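Local structure of ricin B-related lectin (Polyporus squamosus, 5MUA) at residues Phe240-Ser245 and Lys280-Leu285. The protein binds galactose through a ricin-type beta-trefoil lectin domain and carries a calcium-binding, papain-like protease domain that takes up the inhibitor E64. Numbering follows the deposited sequence.
Sequences FGSKSS and KAYFGL. With E64 (N-[N-[1-hydroxycarboxyethyl-carbonyl]leucylamino-butyl]-guanidine), chain K.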
loop_
_atom_site.group_PDB
_atom_site.type_symbol
_atom_site.label_atom_id
_atom_site.label_comp_id
_atom_site.label_asym_id
_atom_site.label_seq_id
_atom_site.Cartn_x
_atom_site.Cartn_y
_atom_site.Cartn_z
ATOM N N PHE B 240 4.661 6.043 11.281
ATOM C CA PHE B 240 3.726 6.921 11.973
ATOM C C PHE B 240 4.529 7.543 13.110
ATOM O O PHE B 240 5.202 6.843 13.913
ATOM C CB PHE B 240 2.576 6.120 12.608
ATOM C CG PHE B 240 1.574 5.554 11.660
ATOM C CD1 PHE B 240 1.657 5.663 10.273
ATOM C CD2 PHE B 240 0.435 4.950 12.212
ATOM C CE1 PHE B 240 0.686 5.139 9.455
ATOM C CE2 PHE B 240 -0.564 4.430 11.381
ATOM C CZ PHE B 240 -0.420 4.519 10.005
ATOM N N GLY B 241 4.462 8.858 13.195
ATOM C CA GLY B 241 5.129 9.561 14.273
ATOM C C GLY B 241 4.327 10.753 14.757
ATOM O O GLY B 241 3.276 11.080 14.197
ATOM N N SER B 242 4.845 11.371 15.805
ATOM C CA SER B 242 4.167 12.486 16.401
ATOM C C SER B 242 5.099 13.478 16.973
ATOM O O SER B 242 6.267 13.199 17.290
ATOM C CB SER B 242 3.222 12.006 17.486
ATOM O OG SER B 242 3.901 11.300 18.496
ATOM N N LYS B 243 4.538 14.648 17.204
ATOM C CA LYS B 243 5.207 15.569 18.127
ATOM C C LYS B 243 4.141 16.258 18.940
ATOM O O LYS B 243 2.968 15.968 18.774
ATOM C CB LYS B 243 6.041 16.528 17.325
ATOM C CG LYS B 243 5.369 17.008 16.103
ATOM C CD LYS B 243 6.262 17.897 15.341
ATOM C CE LYS B 243 5.536 18.454 14.130
ATOM N NZ LYS B 243 6.434 19.353 13.369
ATOM N N SER B 244 4.525 17.219 19.769
ATOM C CA SER B 244 3.495 17.908 20.602
ATOM C C SER B 244 2.325 18.520 19.783
ATOM O O SER B 244 1.188 18.553 20.267
ATOM C CB SER B 244 4.128 18.911 21.568
ATOM O OG SER B 244 4.553 20.056 20.842
ATOM N N SER B 245 2.570 18.954 18.561
ATOM C CA SER B 245 1.537 19.568 17.745
ATOM C C SER B 245 0.641 18.676 16.847
ATOM O O SER B 245 -0.283 19.202 16.220
ATOM C CB SER B 245 2.208 20.604 16.922
ATOM O OG SER B 245 3.121 19.950 16.101
ATOM N N LYS B 280 8.571 12.236 15.650
ATOM C CA LYS B 280 9.286 11.140 16.232
ATOM C C LYS B 280 8.412 9.922 16.118
ATOM O O LYS B 280 7.223 9.954 16.510
ATOM C CB LYS B 280 9.730 11.418 17.675
ATOM C CG LYS B 280 10.651 12.625 17.839
ATOM C CD LYS B 280 12.064 12.338 17.275
ATOM C CE LYS B 280 12.898 13.595 17.066
ATOM N NZ LYS B 280 13.093 14.324 18.337
ATOM N N ALA B 281 8.982 8.875 15.542
ATOM C CA ALA B 281 8.241 7.670 15.181
ATOM C C ALA B 281 7.869 6.744 16.326
ATOM O O ALA B 281 8.663 6.493 17.238
ATOM C CB ALA B 281 8.952 6.918 14.055
ATOM N N TYR B 282 6.622 6.275 16.305
ATOM C CA TYR B 282 6.206 5.204 17.181
ATOM C C TYR B 282 6.019 3.888 16.487
ATOM O O TYR B 282 6.004 2.820 17.142
ATOM C CB TYR B 282 4.997 5.573 18.026
ATOM C CG TYR B 282 3.774 5.985 17.259
ATOM C CD1 TYR B 282 2.823 5.021 16.819
ATOM C CD2 TYR B 282 3.483 7.332 17.040
ATOM C CE1 TYR B 282 1.712 5.394 16.110
ATOM C CE2 TYR B 282 2.335 7.695 16.333
ATOM C CZ TYR B 282 1.428 6.713 15.908
ATOM O OH TYR B 282 0.295 7.067 15.209
ATOM N N PHE B 283 5.904 3.919 15.163
ATOM C CA PHE B 283 5.653 2.745 14.365
ATOM C C PHE B 283 6.457 2.836 13.059
ATOM O O PHE B 283 6.480 3.863 12.402
ATOM C CB PHE B 283 4.156 2.575 14.104
ATOM C CG PHE B 283 3.838 1.756 12.921
ATOM C CD1 PHE B 283 4.147 0.422 12.894
ATOM C CD2 PHE B 283 3.225 2.320 11.813
ATOM C CE1 PHE B 283 3.873 -0.345 11.770
ATOM C CE2 PHE B 283 2.931 1.541 10.694
ATOM C CZ PHE B 283 3.304 0.210 10.663
ATOM N N GLY B 284 7.139 1.765 12.721
ATOM C CA GLY B 284 7.717 1.609 11.404
ATOM C C GLY B 284 7.500 0.256 10.751
ATOM O O GLY B 284 7.457 -0.755 11.418
ATOM N N LEU B 285 7.350 0.245 9.448
ATOM C CA LEU B 285 7.176 -0.986 8.673
ATOM C C LEU B 285 8.100 -0.905 7.474
ATOM O O LEU B 285 8.137 0.127 6.832
ATOM C CB LEU B 285 5.716 -1.141 8.205
ATOM C CG LEU B 285 5.390 -2.262 7.231
ATOM C CD1 LEU B 285 5.598 -3.569 7.954
ATOM C CD2 LEU B 285 3.950 -2.236 6.696
HETATM C C1 E64 K . -2.093 14.024 8.080
HETATM O O1 E64 K . -2.901 14.027 7.155
HETATM O O2 E64 K . -1.174 14.895 8.223
HETATM C C2 E64 K . -2.099 12.889 9.022
HETATM C C3 E64 K . -3.538 12.566 9.429
HETATM O O3 E64 K . -3.779 13.710 10.233
HETATM C C4 E64 K . -3.648 11.331 10.246
HETATM O O4 E64 K . -3.993 10.300 9.767
HETATM N N1 E64 K . -3.259 11.386 11.478
HETATM C C6 E64 K . -3.290 10.277 12.421
HETATM C C7 E64 K . -2.001 9.575 12.804
HETATM C C8 E64 K . -1.143 9.142 11.623
HETATM C C9 E64 K . -1.768 7.926 10.937
HETATM C C10 E64 K . 0.190 8.819 12.149
HETATM C C11 E64 K . -4.273 10.408 13.563
HETATM O O5 E64 K . -3.875 11.029 14.536
HETATM N N2 E64 K . -5.476 9.892 13.516
HETATM C C12 E64 K . -6.391 9.806 14.672
HETATM C C13 E64 K . -6.689 8.345 14.986
HETATM C C14 E64 K . -7.769 8.107 16.072
HETATM C C15 E64 K . -7.194 7.275 17.217
HETATM N N3 E64 K . -8.306 6.728 18.003
HETATM C C16 E64 K . -8.205 5.844 18.981
HETATM N N4 E64 K . -7.001 5.478 19.461
HETATM N N5 E64 K . -9.355 5.265 19.460
#
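The end of strand 233-243 pairs antiparallel with 280-285, and a classic beta bulge interrupts the register where Y282 and F283 both lie opposite F240. F240 O bridges the bulge: it accepts Y282 N at 2.8 Å and, more loosely, F283 N at 3.3 Å, both in the carbonyl plane. F240 N returns a bond to F283 O, and past the bulge S242 and K280 exchange two more. Between the bulge and this pair, G241 CA lies 3.8 Å from A281 CA in a non-hydrogen-bonded pair; G241 has no side chain, and its CA comes within 3.1 Å of K280 O.

From CB outward, F240 passes from Y282 to F283 and E64, and its tip stays on E64. Its CB sits over a face of the Y282 ring, a CH-pi contact 4.0 Å from the centroid. Y282 turns its ring there with CG in the crowded position between backbone N and carbonyl carbon (chi1 58°). At CG, F240 is sandwiched, with F283 CD2 at 3.6 Å on one face and E64 C10 at 3.6 Å on the other. The F283 stack is T-shaped, its edge to the F240 face, planes at 77°. CD1 lies between E64 C10 and F283 CD2, CD2 is near Y282 OH and F283 CD2, and CE1, CE2 and CZ meet E64 C9, which stands over the ring centre. The inhibitor's leucyl side chain thus rests on F240, its C10 also 3.5 Å from Y282 OH, so the bulge helps shape this part of the papain-like pocket.

Strand 246-255 flanks strand 233-243 through G241 and H248, strand 170-173 runs parallel to 280-285, and at the dimer interface F283 stacks on Y173 of the second subunit and meets F283 of that subunit.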